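Type 2A phosphatase-associated protein 42 (Saccharomyces cerevisiae, PDB 2V0P) inhibits the PP2A-type phosphatase SIT4, associates with PP2A catalytic subunits, and takes part in negative regulation of the TOR signalling pathway. Local coordinates at residues K179-C182 / L183-E186; E202-L205 / M206-H209. All coordinates share one frame; numbering follows the deposited sequence.

Contact 1. Residues K179-C182 / L183-E186; sequences KLHC and LELE. With ZN (zinc ion), chain C.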
ATOM      1  N   LYS A 179     -20.349  -0.019  23.194  1.00 37.07           N
ATOM      2  CA  LYS A 179     -20.356  -0.045  24.656  1.00 38.40           C
ATOM      3  C   LYS A 179     -19.871   1.300  25.236  1.00 37.22           C
ATOM      4  O   LYS A 179     -20.491   1.849  26.153  1.00 37.84           O
ATOM      5  CB  LYS A 179     -19.555  -1.223  25.210  1.00 38.86           C
ATOM      6  CG  LYS A 179     -20.296  -2.545  25.147  1.00 43.88           C
ATOM      7  CD  LYS A 179     -19.340  -3.753  25.174  1.00 48.47           C
ATOM      8  CE  LYS A 179     -18.753  -4.017  26.566  1.00 51.04           C
ATOM      9  NZ  LYS A 179     -17.907  -5.260  26.619  1.00 51.43           N
ATOM     10  N   LEU A 180     -18.815   1.844  24.663  1.00 36.21           N
ATOM     11  CA  LEU A 180     -18.313   3.180  25.052  1.00 36.25           C
ATOM     12  C   LEU A 180     -19.336   4.292  24.812  1.00 37.22           C
ATOM     13  O   LEU A 180     -19.580   5.151  25.663  1.00 37.00           O
ATOM     14  CB  LEU A 180     -17.008   3.469  24.320  1.00 36.75           C
ATOM     15  CG  LEU A 180     -16.384   4.862  24.487  1.00 34.83           C
ATOM     16  CD1 LEU A 180     -16.241   5.205  25.959  1.00 38.14           C
ATOM     17  CD2 LEU A 180     -15.086   4.911  23.822  1.00 36.15           C
ATOM     18  N   HIS A 181     -19.959   4.251  23.644  1.00 38.54           N
ATOM     19  CA  HIS A 181     -21.011   5.173  23.289  1.00 39.69           C
ATOM     20  C   HIS A 181     -22.158   5.145  24.314  1.00 39.52           C
ATOM     21  O   HIS A 181     -22.507   6.195  24.857  1.00 39.92           O
ATOM     22  CB  HIS A 181     -21.497   4.844  21.861  1.00 40.68           C
ATOM     23  CG  HIS A 181     -22.372   5.887  21.244  1.00 42.21           C
ATOM     24  ND1 HIS A 181     -22.167   7.239  21.422  1.00 46.03           N
ATOM     25  CD2 HIS A 181     -23.447   5.776  20.434  1.00 44.69           C
ATOM     26  CE1 HIS A 181     -23.090   7.913  20.764  1.00 42.49           C
ATOM     27  NE2 HIS A 181     -23.872   7.050  20.147  1.00 45.41           N
ATOM     28  N   CYS A 182     -22.740   3.976  24.592  1.00 40.44           N
ATOM     29  CA  CYS A 182     -23.896   3.920  25.528  1.00 39.97           C
ATOM     30  C   CYS A 182     -23.462   4.443  26.947  1.00 39.81           C
ATOM     31  O   CYS A 182     -24.222   5.154  27.599  1.00 40.97           O
ATOM     32  CB  CYS A 182     -24.691   2.555  25.489  1.00 40.38           C
ATOM     33  SG  CYS A 182     -26.547   2.414  24.733  1.00 43.67           S
ATOM     34  N   LEU A 183     -22.240   4.142  27.377  1.00 38.49           N
ATOM     35  CA  LEU A 183     -21.646   4.686  28.631  1.00 38.49           C
ATOM     36  C   LEU A 183     -21.538   6.202  28.676  1.00 38.14           C
ATOM     37  O   LEU A 183     -22.083   6.820  29.586  1.00 38.02           O
ATOM     38  CB  LEU A 183     -20.315   4.045  28.956  1.00 36.80           C
ATOM     39  CG  LEU A 183     -20.351   2.658  29.580  1.00 36.69           C
ATOM     40  CD1 LEU A 183     -18.997   1.995  29.526  1.00 37.29           C
ATOM     41  CD2 LEU A 183     -20.893   2.668  30.990  1.00 41.28           C
ATOM     42  N   GLU A 184     -20.940   6.801  27.662  1.00 38.85           N
ATOM     43  CA  GLU A 184     -20.892   8.255  27.546  1.00 41.48           C
ATOM     44  C   GLU A 184     -22.281   8.903  27.636  1.00 42.50           C
ATOM     45  O   GLU A 184     -22.442   9.924  28.302  1.00 42.85           O
ATOM     46  CB  GLU A 184     -20.176   8.688  26.261  1.00 41.90           C
ATOM     47  CG  GLU A 184     -18.686   8.402  26.270  1.00 45.66           C
ATOM     48  CD  GLU A 184     -18.040   8.516  24.903  1.00 52.11           C
ATOM     49  OE1 GLU A 184     -18.778   8.521  23.895  1.00 55.81           O
ATOM     50  OE2 GLU A 184     -16.786   8.588  24.831  1.00 55.33           O
ATOM     51  N   LEU A 185     -23.279   8.297  26.987  1.00 42.79           N
ATOM     52  CA  LEU A 185     -24.621   8.855  26.975  1.00 44.09           C
ATOM     53  C   LEU A 185     -25.333   8.672  28.313  1.00 44.47           C
ATOM     54  O   LEU A 185     -26.039   9.564  28.755  1.00 44.11           O
ATOM     55  CB  LEU A 185     -25.443   8.248  25.842  1.00 44.19           C
ATOM     56  CG  LEU A 185     -25.135   8.713  24.425  1.00 45.33           C
ATOM     57  CD1 LEU A 185     -25.519   7.625  23.442  1.00 47.52           C
ATOM     58  CD2 LEU A 185     -25.867   9.999  24.116  1.00 46.73           C
ATOM     59  N   GLU A 186     -25.135   7.525  28.950  1.00 45.79           N
ATOM     60  CA  GLU A 186     -25.673   7.291  30.291  1.00 48.48           C
ATOM     61  C   GLU A 186     -25.139   8.305  31.323  1.00 49.31           C
ATOM     62  O   GLU A 186     -25.827   8.601  32.308  1.00 49.70           O
ATOM     63  CB  GLU A 186     -25.417   5.857  30.744  1.00 48.38           C
ATOM     64  CG  GLU A 186     -26.318   4.840  30.078  1.00 51.59           C
ATOM     65  CD  GLU A 186     -26.147   3.441  30.643  1.00 55.27           C
ATOM     66  OE1 GLU A 186     -24.994   2.945  30.679  1.00 56.90           O
ATOM     67  OE2 GLU A 186     -27.176   2.838  31.040  1.00 57.50           O
TER
HETATM   68 ZN    ZN C1235     -26.989   3.156  23.608  1.00 81.66          ZN

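Contact 2. Residues E202-L205 / M206-H209; sequences ELYL and MRLH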
ATOM      1  N   GLU A 202     -16.023   2.897  34.980  1.00 32.48           N
ATOM      2  CA  GLU A 202     -16.330   1.997  33.889  0.50 33.05           C
ATOM      3  C   GLU A 202     -16.105   2.692  32.540  1.00 32.51           C
ATOM      4  O   GLU A 202     -15.508   2.133  31.670  1.00 31.60           O
ATOM      5  CB  GLU A 202     -17.767   1.507  34.021  0.50 33.07           C
ATOM      6  CG  GLU A 202     -18.262   0.669  32.855  0.50 34.88           C
ATOM      7  CD  GLU A 202     -19.654   0.113  33.087  0.50 34.55           C
ATOM      8  OE1 GLU A 202     -20.489   0.824  33.689  0.50 37.41           O
ATOM      9  OE2 GLU A 202     -19.922  -1.032  32.662  0.50 37.71           O
ATOM     10  N   LEU A 203     -16.593   3.916  32.409  1.00 32.23           N
ATOM     11  CA  LEU A 203     -16.364   4.716  31.229  1.00 34.13           C
ATOM     12  C   LEU A 203     -14.868   4.892  30.872  1.00 33.63           C
ATOM     13  O   LEU A 203     -14.477   4.756  29.707  1.00 34.57           O
ATOM     14  CB  LEU A 203     -17.101   6.043  31.369  1.00 34.09           C
ATOM     15  CG  LEU A 203     -16.908   7.178  30.381  1.00 36.28           C
ATOM     16  CD1 LEU A 203     -17.228   6.674  28.984  1.00 40.89           C
ATOM     17  CD2 LEU A 203     -17.788   8.372  30.751  1.00 36.97           C
ATOM     18  N   TYR A 204     -14.046   5.217  31.862  1.00 32.28           N
ATOM     19  CA  TYR A 204     -12.657   5.421  31.669  1.00 34.20           C
ATOM     20  C   TYR A 204     -11.922   4.187  31.194  1.00 32.26           C
ATOM     21  O   TYR A 204     -11.084   4.285  30.314  1.00 35.96           O
ATOM     22  CB  TYR A 204     -11.999   6.006  32.928  1.00 35.30           C
ATOM     23  CG  TYR A 204     -12.490   7.384  33.261  1.00 38.48           C
ATOM     24  CD1 TYR A 204     -13.152   8.165  32.315  1.00 43.10           C
ATOM     25  CD2 TYR A 204     -12.239   7.940  34.506  1.00 39.49           C
ATOM     26  CE1 TYR A 204     -13.593   9.463  32.622  1.00 45.40           C
ATOM     27  CE2 TYR A 204     -12.677   9.217  34.823  1.00 43.24           C
ATOM     28  CZ  TYR A 204     -13.332   9.983  33.877  1.00 44.57           C
ATOM     29  OH  TYR A 204     -13.740  11.272  34.212  1.00 45.40           O
ATOM     30  N   LEU A 205     -12.232   3.062  31.780  1.00 30.34           N
ATOM     31  CA  LEU A 205     -11.731   1.768  31.386  1.00 32.15           C
ATOM     32  C   LEU A 205     -12.191   1.388  29.987  1.00 31.73           C
ATOM     33  O   LEU A 205     -11.406   0.853  29.288  1.00 30.70           O
ATOM     34  CB  LEU A 205     -12.103   0.674  32.350  1.00 32.89           C
ATOM     35  CG  LEU A 205     -11.421   0.844  33.725  1.00 30.48           C
ATOM     36  CD1 LEU A 205     -12.097  -0.019  34.715  1.00 34.51           C
ATOM     37  CD2 LEU A 205      -9.942   0.525  33.630  1.00 31.46           C
HETATM   38  N   MSE A 206     -13.466   1.595  29.672  1.00 32.46           N
HETATM   39  CA  MSE A 206     -14.014   1.306  28.331  1.00 35.45           C
HETATM   40  C   MSE A 206     -13.357   2.224  27.308  1.00 35.74           C
HETATM   41  O   MSE A 206     -13.166   1.857  26.137  1.00 37.20           O
HETATM   42  CB  MSE A 206     -15.544   1.467  28.295  1.00 34.55           C
HETATM   43  CG  MSE A 206     -16.217   0.925  27.007  1.00 40.28           C
HETATM   44 SE   MSE A 206     -15.927  -1.007  26.837  1.00 44.89          SE
HETATM   45  CE  MSE A 206     -16.987  -1.641  28.355  1.00 45.20           C
ATOM     46  N   ARG A 207     -13.071   3.442  27.724  1.00 35.02           N
ATOM     47  CA  ARG A 207     -12.436   4.352  26.835  1.00 36.48           C
ATOM     48  C   ARG A 207     -11.011   3.797  26.466  1.00 36.14           C
ATOM     49  O   ARG A 207     -10.650   3.692  25.291  1.00 34.91           O
ATOM     50  CB  ARG A 207     -12.514   5.757  27.414  1.00 35.61           C
ATOM     51  CG  ARG A 207     -11.812   6.824  26.643  1.00 43.36           C
ATOM     52  CD  ARG A 207     -12.223   8.169  27.204  1.00 47.99           C
ATOM     53  NE  ARG A 207     -13.626   8.424  26.903  1.00 52.65           N
ATOM     54  CZ  ARG A 207     -14.443   9.177  27.632  1.00 54.78           C
ATOM     55  NH1 ARG A 207     -14.027   9.772  28.752  1.00 56.72           N
ATOM     56  NH2 ARG A 207     -15.700   9.327  27.237  1.00 57.34           N
ATOM     57  N   LEU A 208     -10.252   3.339  27.456  1.00 36.00           N
ATOM     58  CA  LEU A 208      -8.944   2.753  27.159  1.00 35.63           C
ATOM     59  C   LEU A 208      -9.117   1.547  26.210  1.00 35.14           C
ATOM     60  O   LEU A 208      -8.331   1.337  25.310  1.00 35.65           O
ATOM     61  CB  LEU A 208      -8.211   2.339  28.452  1.00 36.13           C
ATOM     62  CG  LEU A 208      -7.826   3.574  29.259  1.00 28.65           C
ATOM     63  CD1 LEU A 208      -7.231   3.088  30.605  1.00 35.10           C
ATOM     64  CD2 LEU A 208      -6.846   4.484  28.618  1.00 37.75           C
ATOM     65  N   HIS A 209     -10.157   0.762  26.459  1.00 36.01           N
ATOM     66  CA  HIS A 209     -10.431  -0.414  25.663  1.00 34.64           C
ATOM     67  C   HIS A 209     -10.566  -0.004  24.170  1.00 32.22           C
ATOM     68  O   HIS A 209      -9.974  -0.628  23.364  1.00 34.73           O
ATOM     69  CB  HIS A 209     -11.692  -1.113  26.180  1.00 35.99           C
ATOM     70  CG  HIS A 209     -11.818  -2.530  25.730  1.00 39.05           C
ATOM     71  ND1 HIS A 209     -12.620  -3.450  26.375  1.00 39.69           N
ATOM     72  CD2 HIS A 209     -11.195  -3.202  24.737  1.00 35.67           C
ATOM     73  CE1 HIS A 209     -12.525  -4.611  25.754  1.00 41.63           C
ATOM     74  NE2 HIS A 209     -11.661  -4.486  24.768  1.00 36.34           N
TER

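Contact 1. Residues K179-C182 / L183-E186
E184 N donates to L180 O at 2.9 Å in an almost straight bond (N-H...O 176°), one of four successive i to i+4 bonds that carry helix 156-186 through its last turns. The others run from L183, L185 and E186 to the carbonyls of K179, H181 and C182. This ladder illustrates how an alpha-helix brings side chains four residues apart onto one flank, and two such pairs are formed here. In the first, E184 lays its extended chain back across L180. Its CG rests 3.4 Å from L180 O, and OE2 comes within 3.6 Å of L180 CD1, so the methyl group borders the carboxylate. The acid finds its strong partner elsewhere, in a salt bridge from OE2 to R207 of helix 199-231. In the second pair, the H181 side chain leaves with CG opposite the backbone N (chi1 -167°), which carries the imidazole up to L185. There CD1 of the leucine sits over one ring face, displaced toward the rim, in a CH-pi contact 3.8 Å from the ring centroid and 16° off its normal. E184 OE1 lies at the edge of the same ring, 4.4 Å from H181 ND1 and not in contact with it. A zinc ion is modelled at C182 SG, although their 1.4 Å separation is too short for a normal zinc-thiolate bond and leaves the details of this site doubtful. The carboxylate beside the imidazole might modestly favour a protonated H181, an effect probably tempered because E184 is already paired with an arginine.

Contact 2. Residues E202-L205 / M206-H209
L203 and R207 both send CG opposite their own backbone nitrogens (chi1 172° in L203), and R207 then folds at chi3 (-68°), which brings its guanidinium back along the helix to the leucine. This is an i to i+4 pairing within helix 199-231 of a tetratricopeptide repeat-like, all-helical domain, and it shows how an apolar branch can serve as a bed for a charged group. L203 CD1 lies over one guanidinium face, 3.5 Å from NH2 and 4.0 Å from CZ. The NH2 group also makes a salt bridge to E184 of helix 156-186, so the arginine has a methyl group over one face and an acid bound at NH2. With an alanine in place of R207, the E184 carboxylate would probably lose its cationic mate and L203 CD1 the flat group that lies against it. The main chain runs alongside: R207 N reaches L203 O at 2.8 Å, the shortest of the four backbone bonds, and CB of R207 also rests 3.2 Å from that oxygen. Further along, L208 CG packs 3.5 Å from Y204 O, and the L208 side chain, which is buried, also touches F114 and L118 of helix 93-120. H209 NE2 hydrogen-bonds to D125. Beside the guanidinium, the Y204 side chain points the same way as R207, with the two planes 46° apart; NH1 meets the ring at its edge, 3.9 Å from Y204 CE1.

Contact 1 closes before contact 2 opens along the chain, the first near the end of helix 156-186 and the second near the start of helix 199-231. The centres of the two contacts lie about 10 Å apart, and the stretches 179-186 and 202-209 run in roughly opposite directions, as in a helical hairpin. Between them E184 OE2 and R207 NH2 stand 2.7 Å apart in a salt bridge, and beyond it, in one direction along the interface, L180 CD1 packs on L203 CD1 at 3.5 Å and K179 on the selenomethionine M206. L180-E184 and L203-R207, each paired along its own helix, thus also join consecutive helices in the N-terminal, TPR-like domain of this phosphatase-binding protein.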